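Long-range contacts in acetylxylan esterase / glucomannan deacetylase (Cellvibrio japonicus, PDB 2WAA), which removes acetyl groups from xylan and glucomannan, contributing to the breakdown of plant cell wall polysaccharides: residues A[52-57]-A[112-117]; A[40-45]-A[98-103]; A[247-252]-A[289-294]. One frame throughout, in Å; residues are numbered along the deposited sequence.

Contact 1 of 3, residues A[52-57]-A[112-117]; sequences LTAEMQ and VTLKQL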
ATOM      1  N   LEU A  52     -16.567  19.903   5.690  1.00  9.81           N
ATOM      2  CA  LEU A  52     -15.728  18.991   6.477  1.00  9.21           C
ATOM      3  C   LEU A  52     -14.269  19.376   6.278  1.00  8.62           C
ATOM      4  O   LEU A  52     -13.808  19.584   5.133  1.00 10.21           O
ATOM      5  CB  LEU A  52     -15.981  17.535   6.078  1.00  9.09           C
ATOM      6  CG  LEU A  52     -15.236  16.467   6.918  1.00  8.96           C
ATOM      7  CD1 LEU A  52     -15.813  16.375   8.355  1.00  9.27           C
ATOM      8  CD2 LEU A  52     -15.354  15.095   6.187  1.00  4.74           C
ATOM      9  N   THR A  53     -13.545  19.555   7.393  1.00  7.89           N
ATOM     10  CA  THR A  53     -12.128  19.889   7.339  1.00  8.14           C
ATOM     11  C   THR A  53     -11.347  18.873   8.166  1.00  7.90           C
ATOM     12  O   THR A  53     -11.893  18.242   9.069  1.00  8.88           O
ATOM     13  CB  THR A  53     -11.763  21.336   7.851  1.00  8.06           C
ATOM     14  OG1 THR A  53     -12.042  21.432   9.262  1.00  9.04           O
ATOM     15  CG2 THR A  53     -12.555  22.408   7.091  1.00  8.36           C
ATOM     16  N   ALA A  54     -10.063  18.756   7.863  1.00  7.64           N
ATOM     17  CA  ALA A  54      -9.173  17.884   8.625  1.00  7.34           C
ATOM     18  C   ALA A  54      -7.908  18.635   9.016  1.00  8.03           C
ATOM     19  O   ALA A  54      -7.391  19.429   8.229  1.00  9.43           O
ATOM     20  CB  ALA A  54      -8.798  16.726   7.755  1.00  7.35           C
ATOM     21  N   GLU A  55      -7.385  18.344  10.206  1.00  6.65           N
ATOM     22  CA  GLU A  55      -6.082  18.878  10.607  1.00  7.87           C
ATOM     23  C   GLU A  55      -5.023  17.833  10.213  1.00  8.30           C
ATOM     24  O   GLU A  55      -5.061  16.690  10.733  1.00  8.39           O
ATOM     25  CB  GLU A  55      -6.054  19.086  12.116  1.00  7.48           C
ATOM     26  CG  GLU A  55      -7.017  20.211  12.558  1.00  7.70           C
ATOM     27  CD  GLU A  55      -6.760  21.507  11.825  1.00  7.77           C
ATOM     28  OE1 GLU A  55      -5.594  21.938  11.778  1.00  6.83           O
ATOM     29  OE2 GLU A  55      -7.733  22.130  11.348  1.00 11.42           O
ATOM     30  N   MET A  56      -4.122  18.190   9.314  1.00  8.01           N
ATOM     31  CA  MET A  56      -3.139  17.230   8.831  1.00  8.25           C
ATOM     32  C   MET A  56      -1.758  17.840   8.806  1.00 10.16           C
ATOM     33  O   MET A  56      -1.605  19.053   8.887  1.00 10.70           O
ATOM     34  CB  MET A  56      -3.500  16.741   7.416  1.00  7.71           C
ATOM     35  CG  MET A  56      -4.937  16.256   7.338  1.00 10.38           C
ATOM     36  SD  MET A  56      -5.287  15.437   5.775  1.00 11.80           S
ATOM     37  CE  MET A  56      -4.457  13.859   6.045  1.00 11.74           C
ATOM     38  N   GLN A  57      -0.746  16.978   8.700  1.00  9.93           N
ATOM     39  CA  GLN A  57       0.659  17.423   8.625  0.50 10.46           C
ATOM     40  C   GLN A  57       1.451  16.251   8.052  1.00 11.58           C
ATOM     41  O   GLN A  57       1.024  15.100   8.231  1.00 11.60           O
ATOM     42  CB  GLN A  57       1.174  17.818  10.024  0.50 10.64           C
ATOM     43  CG  GLN A  57       1.068  16.752  11.084  0.50 11.44           C
ATOM     44  CD  GLN A  57       1.670  17.163  12.477  0.50 15.66           C
ATOM     45  OE1 GLN A  57       2.102  18.299  12.699  0.50 17.12           O
ATOM     46  NE2 GLN A  57       1.681  16.217  13.400  0.50 18.13           N
ATOM     47  N   VAL A 112       2.499  10.796   7.348  1.00  8.90           N
ATOM     48  CA  VAL A 112       1.422  11.795   7.409  1.00  8.37           C
ATOM     49  C   VAL A 112       0.630  11.560   8.671  1.00  9.04           C
ATOM     50  O   VAL A 112       0.432  10.414   9.057  1.00  8.33           O
ATOM     51  CB  VAL A 112       0.491  11.616   6.213  1.00  8.36           C
ATOM     52  CG1 VAL A 112      -0.855  12.423   6.400  1.00  7.19           C
ATOM     53  CG2 VAL A 112       1.205  12.027   4.904  1.00 11.46           C
ATOM     54  N   THR A 113       0.142  12.634   9.307  1.00  8.45           N
ATOM     55  CA  THR A 113      -0.684  12.485  10.500  1.00  8.45           C
ATOM     56  C   THR A 113      -2.024  13.185  10.228  1.00  9.93           C
ATOM     57  O   THR A 113      -2.051  14.314   9.730  1.00  9.90           O
ATOM     58  CB  THR A 113       0.012  13.159  11.706  1.00  8.36           C
ATOM     59  OG1 THR A 113       1.227  12.451  11.983  1.00 10.01           O
ATOM     60  CG2 THR A 113      -0.940  13.197  12.971  1.00 10.97           C
ATOM     61  N   LEU A 114      -3.117  12.495  10.535  1.00  9.65           N
ATOM     62  CA  LEU A 114      -4.428  13.110  10.535  1.00  9.78           C
ATOM     63  C   LEU A 114      -4.746  13.246  12.003  1.00  8.40           C
ATOM     64  O   LEU A 114      -4.722  12.245  12.734  1.00  8.25           O
ATOM     65  CB  LEU A 114      -5.452  12.180   9.878  1.00  9.29           C
ATOM     66  CG  LEU A 114      -6.890  12.649  10.110  1.00 13.73           C
ATOM     67  CD1 LEU A 114      -7.102  14.018   9.502  1.00 13.31           C
ATOM     68  CD2 LEU A 114      -7.867  11.594   9.510  1.00 17.12           C
ATOM     69  N   LYS A 115      -5.026  14.463  12.472  1.00  8.74           N
ATOM     70  CA  LYS A 115      -5.292  14.648  13.926  1.00  9.03           C
ATOM     71  C   LYS A 115      -6.777  14.587  14.292  1.00  8.31           C
ATOM     72  O   LYS A 115      -7.173  13.920  15.257  1.00  8.18           O
ATOM     73  CB  LYS A 115      -4.727  15.992  14.412  1.00  9.00           C
ATOM     74  CG  LYS A 115      -3.230  16.046  14.218  1.00 12.62           C
ATOM     75  CD  LYS A 115      -2.611  17.264  14.931  1.00 16.00           C
ATOM     76  CE  LYS A 115      -1.073  17.199  14.877  1.00 18.49           C
ATOM     77  NZ  LYS A 115      -0.453  18.409  15.515  1.00 19.91           N
ATOM     78  N   GLN A 116      -7.590  15.304  13.523  1.00  7.98           N
ATOM     79  CA  GLN A 116      -9.034  15.390  13.878  1.00  9.02           C
ATOM     80  C   GLN A 116      -9.785  15.952  12.685  1.00  7.31           C
ATOM     81  O   GLN A 116      -9.160  16.499  11.771  1.00  8.44           O
ATOM     82  CB  GLN A 116      -9.253  16.224  15.182  1.00 10.54           C
ATOM     83  CG  GLN A 116      -8.523  17.492  15.198  1.00 11.28           C
ATOM     84  CD  GLN A 116      -8.575  18.293  16.566  1.00 10.39           C
ATOM     85  OE1 GLN A 116      -8.169  19.444  16.577  1.00 10.28           O
ATOM     86  NE2 GLN A 116      -9.025  17.687  17.659  1.00 11.25           N
ATOM     87  N   LEU A 117     -11.100  15.738  12.647  1.00  8.09           N
ATOM     88  CA  LEU A 117     -11.967  16.228  11.566  0.50  6.95           C
ATOM     89  C   LEU A 117     -13.048  17.078  12.206  1.00  7.70           C
ATOM     90  O   LEU A 117     -13.586  16.682  13.268  1.00  8.12           O
ATOM     91  CB  LEU A 117     -12.678  15.047  10.890  0.50  6.87           C
ATOM     92  CG  LEU A 117     -11.928  13.962  10.127  0.50  6.76           C
ATOM     93  CD1 LEU A 117     -12.923  12.928   9.532  0.50  3.07           C
ATOM     94  CD2 LEU A 117     -11.071  14.619   9.019  0.50  6.93           C
TER
HETATM   95  O   HOH W   1       2.272  18.092  15.737  1.00 35.40           O

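Contact 2 of 3, residues A[40-45]-A[98-103]; sequences GVSLST and RVEIIH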
ATOM      1  N   GLY A  40      -1.428   3.852   0.077  1.00  6.08           N
ATOM      2  CA  GLY A  40      -2.730   3.179  -0.023  1.00  7.16           C
ATOM      3  C   GLY A  40      -3.572   3.199   1.261  1.00  8.46           C
ATOM      4  O   GLY A  40      -4.731   2.729   1.249  1.00  8.94           O
ATOM      5  N   VAL A  41      -2.979   3.675   2.362  1.00  8.54           N
ATOM      6  CA  VAL A  41      -3.719   3.816   3.616  1.00  8.70           C
ATOM      7  C   VAL A  41      -4.903   4.741   3.301  1.00  8.76           C
ATOM      8  O   VAL A  41      -4.723   5.839   2.753  1.00  9.24           O
ATOM      9  CB  VAL A  41      -2.865   4.390   4.732  1.00  9.44           C
ATOM     10  CG1 VAL A  41      -3.751   4.697   5.986  1.00 10.48           C
ATOM     11  CG2 VAL A  41      -1.705   3.388   5.068  1.00  7.20           C
ATOM     12  N   SER A  42      -6.101   4.265   3.634  1.00  8.38           N
ATOM     13  CA  SER A  42      -7.317   4.924   3.223  0.50  7.12           C
ATOM     14  C   SER A  42      -8.209   5.166   4.456  1.00  7.57           C
ATOM     15  O   SER A  42      -8.551   4.197   5.171  1.00  7.60           O
ATOM     16  CB  SER A  42      -8.023   4.014   2.217  0.50  7.01           C
ATOM     17  OG  SER A  42      -7.265   3.862   1.013  0.50  2.04           O
ATOM     18  N   LEU A  43      -8.611   6.429   4.653  1.00  7.24           N
ATOM     19  CA  LEU A  43      -9.443   6.803   5.801  0.60  7.03           C
ATOM     20  C   LEU A  43     -10.721   7.376   5.224  1.00  7.39           C
ATOM     21  O   LEU A  43     -10.678   8.197   4.299  1.00  7.82           O
ATOM     22  CB  LEU A  43      -8.758   7.850   6.667  0.60  6.11           C
ATOM     23  CG  LEU A  43      -7.278   7.653   6.986  0.60  8.54           C
ATOM     24  CD1 LEU A  43      -6.756   8.703   8.003  0.60  7.72           C
ATOM     25  CD2 LEU A  43      -7.092   6.318   7.509  0.60  5.98           C
ATOM     26  N   SER A  44     -11.859   6.930   5.756  1.00  6.87           N
ATOM     27  CA  SER A  44     -13.117   7.310   5.109  1.00  7.44           C
ATOM     28  C   SER A  44     -14.205   7.555   6.128  1.00  7.49           C
ATOM     29  O   SER A  44     -14.210   6.974   7.212  1.00  7.97           O
ATOM     30  CB  SER A  44     -13.597   6.267   4.073  1.00  7.64           C
ATOM     31  OG  SER A  44     -13.671   4.910   4.592  1.00  9.30           O
ATOM     32  N   THR A  45     -15.179   8.366   5.737  1.00  8.45           N
ATOM     33  CA  THR A  45     -16.247   8.719   6.672  1.00  7.49           C
ATOM     34  C   THR A  45     -17.452   9.091   5.792  1.00  8.33           C
ATOM     35  O   THR A  45     -17.306   9.524   4.635  1.00  7.87           O
ATOM     36  CB  THR A  45     -15.854   9.895   7.611  1.00  8.05           C
ATOM     37  OG1 THR A  45     -16.956  10.248   8.452  1.00 10.48           O
ATOM     38  CG2 THR A  45     -15.490  11.165   6.804  1.00  6.42           C
ATOM     39  N   ARG A  98     -19.908  11.226   1.120  1.00 10.38           N
ATOM     40  CA  ARG A  98     -18.917  10.201   1.422  0.50 10.94           C
ATOM     41  C   ARG A  98     -17.559  10.850   1.187  1.00  9.81           C
ATOM     42  O   ARG A  98     -17.369  11.544   0.185  1.00  9.87           O
ATOM     43  CB  ARG A  98     -19.089   8.990   0.490  0.50 11.61           C
ATOM     44  CG  ARG A  98     -17.909   7.999   0.556  0.50 13.96           C
ATOM     45  CD  ARG A  98     -18.155   6.673  -0.200  0.50 18.41           C
ATOM     46  NE  ARG A  98     -17.145   5.667   0.163  0.50 19.81           N
ATOM     47  CZ  ARG A  98     -15.852   5.759  -0.135  0.50 20.22           C
ATOM     48  NH1 ARG A  98     -15.399   6.814  -0.791  0.50 21.10           N
ATOM     49  NH2 ARG A  98     -15.005   4.812   0.232  0.50 19.66           N
ATOM     50  N   VAL A  99     -16.606  10.616   2.098  1.00  9.32           N
ATOM     51  CA  VAL A  99     -15.295  11.280   1.999  1.00  7.94           C
ATOM     52  C   VAL A  99     -14.201  10.249   2.203  1.00  8.26           C
ATOM     53  O   VAL A  99     -14.265   9.471   3.157  1.00  7.90           O
ATOM     54  CB  VAL A  99     -15.166  12.323   3.109  1.00  7.95           C
ATOM     55  CG1 VAL A  99     -13.815  13.000   3.055  1.00  9.46           C
ATOM     56  CG2 VAL A  99     -16.282  13.369   2.951  1.00  8.21           C
ATOM     57  N   GLU A 100     -13.227  10.211   1.287  1.00  8.01           N
ATOM     58  CA  GLU A 100     -12.106   9.267   1.407  1.00  9.07           C
ATOM     59  C   GLU A 100     -10.789  10.036   1.261  1.00  9.48           C
ATOM     60  O   GLU A 100     -10.668  10.912   0.370  1.00 10.24           O
ATOM     61  CB  GLU A 100     -12.172   8.147   0.312  1.00  8.59           C
ATOM     62  CG  GLU A 100     -11.171   7.008   0.635  1.00 11.13           C
ATOM     63  CD  GLU A 100     -11.250   5.819  -0.349  1.00 18.78           C
ATOM     64  OE1 GLU A 100     -11.840   5.979  -1.444  1.00 19.55           O
ATOM     65  OE2 GLU A 100     -10.710   4.734  -0.033  1.00 19.48           O
ATOM     66  N   ILE A 101      -9.829   9.743   2.149  1.00  8.43           N
ATOM     67  CA  ILE A 101      -8.481  10.280   2.022  1.00  8.88           C
ATOM     68  C   ILE A 101      -7.579   9.076   1.762  1.00  8.20           C
ATOM     69  O   ILE A 101      -7.646   8.088   2.489  1.00  8.43           O
ATOM     70  CB  ILE A 101      -8.050  11.008   3.305  1.00  9.15           C
ATOM     71  CG1 ILE A 101      -9.011  12.197   3.557  1.00 10.57           C
ATOM     72  CG2 ILE A 101      -6.569  11.394   3.266  1.00 10.39           C
ATOM     73  CD1 ILE A 101      -8.900  12.797   4.987  1.00 11.63           C
ATOM     74  N   ILE A 102      -6.760   9.150   0.713  1.00  7.19           N
ATOM     75  CA  ILE A 102      -5.887   8.033   0.374  1.00  7.67           C
ATOM     76  C   ILE A 102      -4.458   8.511   0.391  1.00  7.59           C
ATOM     77  O   ILE A 102      -4.125   9.501  -0.289  1.00  8.01           O
ATOM     78  CB  ILE A 102      -6.201   7.364  -1.029  1.00  8.47           C
ATOM     79  CG1 ILE A 102      -7.643   6.845  -1.112  1.00 12.78           C
ATOM     80  CG2 ILE A 102      -5.331   6.136  -1.229  1.00  9.25           C
ATOM     81  CD1 ILE A 102      -8.542   7.836  -1.837  1.00 21.65           C
ATOM     82  N   HIS A 103      -3.584   7.816   1.153  1.00  5.54           N
ATOM     83  CA  HIS A 103      -2.170   8.187   1.141  1.00  6.26           C
ATOM     84  C   HIS A 103      -1.551   7.765  -0.212  1.00  6.49           C
ATOM     85  O   HIS A 103      -1.542   6.564  -0.553  1.00  6.89           O
ATOM     86  CB  HIS A 103      -1.440   7.484   2.322  1.00  4.31           C
ATOM     87  CG  HIS A 103      -0.045   7.987   2.585  1.00  7.05           C
ATOM     88  ND1 HIS A 103       0.967   7.163   3.029  1.00  7.66           N
ATOM     89  CD2 HIS A 103       0.513   9.219   2.450  1.00  6.79           C
ATOM     90  CE1 HIS A 103       2.083   7.869   3.190  1.00  8.31           C
ATOM     91  NE2 HIS A 103       1.833   9.120   2.853  1.00  7.86           N
TER
HETATM   92  O   HOH W   2      -9.019   3.198  -1.077  1.00 21.76           O
HETATM   93  O   HOH W   3     -14.442   3.355   2.432  1.00 22.59           O

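Contact 3 of 3, residues A[247-252]-A[289-294]; sequences TYINTY and GETRQQ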
ATOM      1  N   THR A 247      21.459 -18.852  -0.627  1.00 17.38           N
ATOM      2  CA  THR A 247      21.224 -17.805   0.345  1.00 17.70           C
ATOM      3  C   THR A 247      19.814 -17.204   0.148  1.00 16.68           C
ATOM      4  O   THR A 247      19.023 -17.032   1.084  1.00 16.84           O
ATOM      5  CB  THR A 247      22.222 -16.656   0.162  1.00 18.40           C
ATOM      6  OG1 THR A 247      23.565 -17.117   0.382  1.00 19.51           O
ATOM      7  CG2 THR A 247      21.922 -15.521   1.140  1.00 21.00           C
ATOM      8  N   TYR A 248      19.501 -16.906  -1.090  1.00 15.26           N
ATOM      9  CA  TYR A 248      18.209 -16.307  -1.372  1.00 13.67           C
ATOM     10  C   TYR A 248      17.054 -17.263  -1.049  1.00 14.08           C
ATOM     11  O   TYR A 248      16.059 -16.877  -0.407  1.00 13.87           O
ATOM     12  CB  TYR A 248      18.156 -15.886  -2.823  1.00 12.45           C
ATOM     13  CG  TYR A 248      17.097 -14.838  -3.043  1.00 12.84           C
ATOM     14  CD1 TYR A 248      17.401 -13.498  -2.842  1.00 12.65           C
ATOM     15  CD2 TYR A 248      15.813 -15.193  -3.461  1.00  9.95           C
ATOM     16  CE1 TYR A 248      16.445 -12.498  -3.056  1.00 11.55           C
ATOM     17  CE2 TYR A 248      14.844 -14.208  -3.705  1.00 11.34           C
ATOM     18  CZ  TYR A 248      15.181 -12.866  -3.480  1.00 10.67           C
ATOM     19  OH  TYR A 248      14.271 -11.869  -3.680  1.00 11.07           O
ATOM     20  N   ILE A 249      17.168 -18.507  -1.495  1.00 14.07           N
ATOM     21  CA  ILE A 249      16.080 -19.456  -1.285  1.00 14.35           C
ATOM     22  C   ILE A 249      15.919 -19.727   0.202  1.00 16.07           C
ATOM     23  O   ILE A 249      14.789 -19.810   0.725  1.00 15.23           O
ATOM     24  CB  ILE A 249      16.304 -20.765  -2.067  1.00 14.93           C
ATOM     25  CG1 ILE A 249      16.163 -20.504  -3.595  1.00 14.66           C
ATOM     26  CG2 ILE A 249      15.340 -21.899  -1.562  1.00 14.11           C
ATOM     27  CD1 ILE A 249      16.594 -21.716  -4.428  1.00 17.09           C
ATOM     28  N   ASN A 250      17.028 -19.842   0.925  1.00 16.83           N
ATOM     29  CA  ASN A 250      16.881 -20.084   2.348  1.00 16.44           C
ATOM     30  C   ASN A 250      16.240 -18.895   3.065  1.00 15.66           C
ATOM     31  O   ASN A 250      15.432 -19.089   3.982  1.00 14.68           O
ATOM     32  CB  ASN A 250      18.220 -20.456   2.987  1.00 18.30           C
ATOM     33  CG  ASN A 250      18.666 -21.845   2.583  1.00 20.68           C
ATOM     34  OD1 ASN A 250      17.839 -22.717   2.216  1.00 23.08           O
ATOM     35  ND2 ASN A 250      19.961 -22.081   2.683  1.00 23.05           N
ATOM     36  N   THR A 251      16.563 -17.670   2.663  1.00 13.98           N
ATOM     37  CA  THR A 251      15.889 -16.579   3.332  0.50 13.99           C
ATOM     38  C   THR A 251      14.455 -16.381   2.880  1.00 12.92           C
ATOM     39  O   THR A 251      13.619 -16.056   3.720  1.00 11.70           O
ATOM     40  CB  THR A 251      16.760 -15.302   3.623  0.50 15.39           C
ATOM     41  OG1 THR A 251      16.058 -14.072   3.352  0.50 17.09           O
ATOM     42  CG2 THR A 251      18.078 -15.366   2.931  0.50 15.96           C
ATOM     43  N   TYR A 252      14.147 -16.685   1.618  1.00 10.38           N
ATOM     44  CA  TYR A 252      12.764 -16.570   1.190  1.00 10.49           C
ATOM     45  C   TYR A 252      11.939 -17.621   1.935  1.00 11.43           C
ATOM     46  O   TYR A 252      10.833 -17.345   2.410  1.00 11.03           O
ATOM     47  CB  TYR A 252      12.623 -16.757  -0.318  1.00  9.69           C
ATOM     48  CG  TYR A 252      11.518 -15.924  -0.945  1.00  9.27           C
ATOM     49  CD1 TYR A 252      10.481 -15.391  -0.167  1.00 10.75           C
ATOM     50  CD2 TYR A 252      11.540 -15.641  -2.299  1.00 10.57           C
ATOM     51  CE1 TYR A 252       9.434 -14.611  -0.762  1.00 10.01           C
ATOM     52  CE2 TYR A 252      10.495 -14.889  -2.911  1.00 10.92           C
ATOM     53  CZ  TYR A 252       9.466 -14.377  -2.134  1.00 11.89           C
ATOM     54  OH  TYR A 252       8.518 -13.608  -2.749  1.00  9.88           O
ATOM     55  N   GLY A 289      10.303 -21.219  -7.397  1.00 10.35           N
ATOM     56  CA  GLY A 289       9.848 -22.599  -7.504  1.00 11.39           C
ATOM     57  C   GLY A 289      10.573 -23.430  -6.443  1.00 12.47           C
ATOM     58  O   GLY A 289       9.987 -24.294  -5.817  1.00 13.63           O
ATOM     59  N   GLU A 290      11.860 -23.191  -6.237  1.00 13.89           N
ATOM     60  CA  GLU A 290      12.585 -24.003  -5.271  1.00 13.77           C
ATOM     61  C   GLU A 290      12.179 -23.626  -3.838  1.00 12.78           C
ATOM     62  O   GLU A 290      12.160 -24.475  -2.953  1.00 11.18           O
ATOM     63  CB  GLU A 290      14.104 -23.876  -5.439  1.00 15.66           C
ATOM     64  CG  GLU A 290      14.859 -24.895  -4.635  1.00 18.28           C
ATOM     65  CD  GLU A 290      16.370 -24.984  -5.013  1.00 25.70           C
ATOM     66  OE1 GLU A 290      16.748 -24.603  -6.140  1.00 24.70           O
ATOM     67  OE2 GLU A 290      17.172 -25.416  -4.146  1.00 29.29           O
ATOM     68  N   THR A 291      11.890 -22.355  -3.607  1.00 12.11           N
ATOM     69  CA  THR A 291      11.336 -21.950  -2.281  1.00 11.11           C
ATOM     70  C   THR A 291      10.072 -22.721  -1.981  1.00 11.82           C
ATOM     71  O   THR A 291       9.862 -23.230  -0.868  1.00 10.96           O
ATOM     72  CB  THR A 291      11.093 -20.438  -2.295  1.00 10.94           C
ATOM     73  OG1 THR A 291      12.374 -19.781  -2.508  1.00 11.58           O
ATOM     74  CG2 THR A 291      10.371 -19.939  -0.995  1.00 10.22           C
ATOM     75  N   ARG A 292       9.171 -22.787  -2.949  1.00 11.68           N
ATOM     76  CA  ARG A 292       7.932 -23.507  -2.726  0.50 12.56           C
ATOM     77  C   ARG A 292       8.206 -24.998  -2.474  1.00 13.69           C
ATOM     78  O   ARG A 292       7.550 -25.634  -1.651  1.00 13.40           O
ATOM     79  CB  ARG A 292       6.954 -23.273  -3.881  0.50 12.30           C
ATOM     80  CG  ARG A 292       6.570 -21.795  -4.010  0.50 11.19           C
ATOM     81  CD  ARG A 292       5.512 -21.521  -5.085  0.50 12.12           C
ATOM     82  NE  ARG A 292       4.364 -22.405  -4.958  0.50 11.16           N
ATOM     83  CZ  ARG A 292       4.219 -23.532  -5.635  0.50  9.58           C
ATOM     84  NH1 ARG A 292       5.146 -23.894  -6.504  0.50 11.60           N
ATOM     85  NH2 ARG A 292       3.155 -24.295  -5.448  0.50 12.71           N
ATOM     86  N   GLN A 293       9.161 -25.558  -3.204  1.00 14.53           N
ATOM     87  CA  GLN A 293       9.514 -26.961  -2.986  1.00 16.65           C
ATOM     88  C   GLN A 293       9.982 -27.195  -1.544  1.00 16.19           C
ATOM     89  O   GLN A 293       9.515 -28.131  -0.862  1.00 17.49           O
ATOM     90  CB  GLN A 293      10.546 -27.427  -4.036  1.00 17.49           C
ATOM     91  CG  GLN A 293      11.035 -28.857  -3.769  1.00 25.43           C
ATOM     92  CD  GLN A 293      11.598 -29.519  -5.012  1.00 33.31           C
ATOM     93  OE1 GLN A 293      11.029 -29.400  -6.103  1.00 38.30           O
ATOM     94  NE2 GLN A 293      12.703 -30.243  -4.853  1.00 35.93           N
ATOM     95  N   GLN A 294      10.852 -26.327  -1.046  1.00 15.95           N
ATOM     96  CA  GLN A 294      11.319 -26.433   0.345  1.00 18.06           C
ATOM     97  C   GLN A 294      10.229 -26.195   1.382  1.00 17.89           C
ATOM     98  O   GLN A 294      10.229 -26.841   2.430  1.00 17.42           O
ATOM     99  CB  GLN A 294      12.457 -25.473   0.633  1.00 18.30           C
ATOM    100  CG  GLN A 294      13.653 -25.704  -0.268  1.00 24.31           C
ATOM    101  CD  GLN A 294      14.883 -25.009   0.223  1.00 30.33           C
ATOM    102  OE1 GLN A 294      14.826 -24.192   1.158  1.00 32.75           O
ATOM    103  NE2 GLN A 294      16.016 -25.316  -0.407  1.00 32.36           N
TER

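Contact 1 of 3, residues A[52-57]-A[112-117]
Glu55 pairs through its backbone with two consecutive residues, Lys115 and Gln116. Lys115 N donates to Glu55 O at 2.8 Å in an almost straight bond, and Glu55 N reaches one residue further along, to Gln116 O at 3.0 Å. Gln57 and Thr113 exchange a second pair of backbone bonds, the shorter running from Thr113 N to Gln57 O at 2.8 Å. On the buried face, Leu114 CD1 packs 3.6 Å from Ala54 CB and also touches Met56 CG. The Met56 chain turns at its last torsion (chi3 75°), which carries CE to 3.9 Å from Val112 CG1. One residue thus faces two between the Ala54-Leu117 and Met56-Leu114 pairs, a beta bulge of the classic kind, with Lys115 in a helix-like conformation (phi -94°, psi -47°). It lies within an antiparallel sheet of the N-terminal beta-sandwich of this CE2 esterase. Because of the bulge, Lys115 is followed by Gln116 on the side of Glu55. In the Gln57 conformer described, one of two, the extended Lys115 chain crosses Gln57 obliquely, Lys115 CE lying 3.3 Å from Gln57 NE2, and water 1 accepts from Lys115 NZ at 2.8 Å and donates to Gln57 OE1 at 3.0 Å. Glu55 and Gln116 run side by side in the same direction, their terminal planes nearly perpendicular. Strand 84-91 and the residue before it position these polar ends: the Glu55 carboxylate bonds to Thr85 and Gln83, and Gln83 also accepts from Lys115 NZ. Thr113 OG1 is hydrogen-bonded to Thr35 OG1, and Met56 touches Ile65 of strand 63-69.

Contact 2 of 3, residues A[40-45]-A[98-103]
Leu43 and Ile101 form a hydrogen-bonded antiparallel pair, with Ile101 N donating to Leu43 O at 2.8 Å and Leu43 N to Ile101 O at 2.9 Å. Thr45 and Val99 repeat the pattern at one end, where Val99 N lies 2.8 Å from Thr45 O. At the other end the ladder runs past the strand proper: His103 N donates to Val41 O and His103 O receives Gly40 N, each at 2.8 Å. Two residues here face one, and Gly40 has a positive phi (88°, psi -8°), the geometry of a G1 beta bulge. Above this ladder, on the face of Ser42, Ser44 and Glu100, lies a largely polar layer. In the Ser42 conformer described, one of two, OG donates to Gly40 O at 2.8 Å from well above the carbonyl plane, linking Ser42 back to the first residue of the bulge, and also receives a bond from water 2. That water donates to Glu100 OE2 as well. Glu100 reaches it with an extended chain, CG lying anti to the backbone N (chi1 -168°). Ile102 shares this face, its CG1 3.7 Å from Ser42 OG. Glu100 CD lies in plane at the edge of the Arg98 guanidinium, in one of two Arg98 conformers, but the salt bridge is long. The other face is mainly apolar. Thr45 CG2 and Val99 CB lie alongside each other at 3.9 Å, while Leu43 and Ile101 project to this same side. His103 turns its ring away from the pairing, with ND1 bonded to Tyr38 O and an edge-to-face contact with Phe36. Strand 42-48 continues the antiparallel sheet to strand 21-23, strand 94-103 pairs with 63-69, and Leu43, Thr45 and His103 pack against strand 112-119 of the opposing sheet.

Contact 3 of 3, residues A[247-252]-A[289-294]
Thr291 OG1 donates to the backbone oxygen of Tyr287, one turn earlier in its own helix, and the same hydroxyl oxygen rests against Tyr252 CB at 3.7 Å and Ile249 CG2 at 3.8 Å. With OG1 lying anti to the carbonyl carbon (chi1 -61°), the threonine satisfies its polar atom internally while CG2 meets the base of the Tyr252 side chain. Ile249 is the main apolar element of the interface. Its CD1 is pressed 3.3 Å from Glu290 CD, crossing the glutamate chain at about a right angle, and its CG2 sits 3.6 Å from Gln294 CD. The Glu290 carboxylate is thus flanked by a hydrocarbon branch, but its OE1 is paired in a salt bridge with Arg245, which would help to keep it charged. At the outer margin Gln294 OE1 lies 3.5 Å from Asn250 OD1, a contact of two oxygens rather than a bond, with the amide planes tilted 35° apart; Gln294 OE1 also has a weak hydrogen bond with Thr253 OG1. Deeper in, Tyr252 OH bonds to Ser231 OG, and both Tyr252 and Arg292 touch Leu270 of strand 267-270. The segment axes approach to 9.1 Å, with 50° between their directions. The segments belong to helices 245-262 and 278-295, one before and one after strand 267-270 in sequence, as in the successive beta-alpha-beta crossovers of the SGNH (GDSL-like) hydrolase fold.

Contacts 1 and 2 belong to one beta-sandwich, each joining strands within one of its two sheets. Their centres are 12 Å apart and the sheets meet face to face: Leu114 CD2 lies 3.4 Å from Leu43 CD1, in one of two Leu43 conformers, and Leu52 CD2 is 3.8 Å from Val99 CG2. Their strands alternate along the chain, so the steps from strand 42-48 to 51-58 and from 94-103 to 112-119 each pass from one sheet to the other. Contact 3 is in the hydrolase domain, across the centre of the molecule, its centre about 44 Å from that of contact 1 and 37 Å from that of contact 2. None includes the probable catalytic residues Ser141, Asp314 and His316.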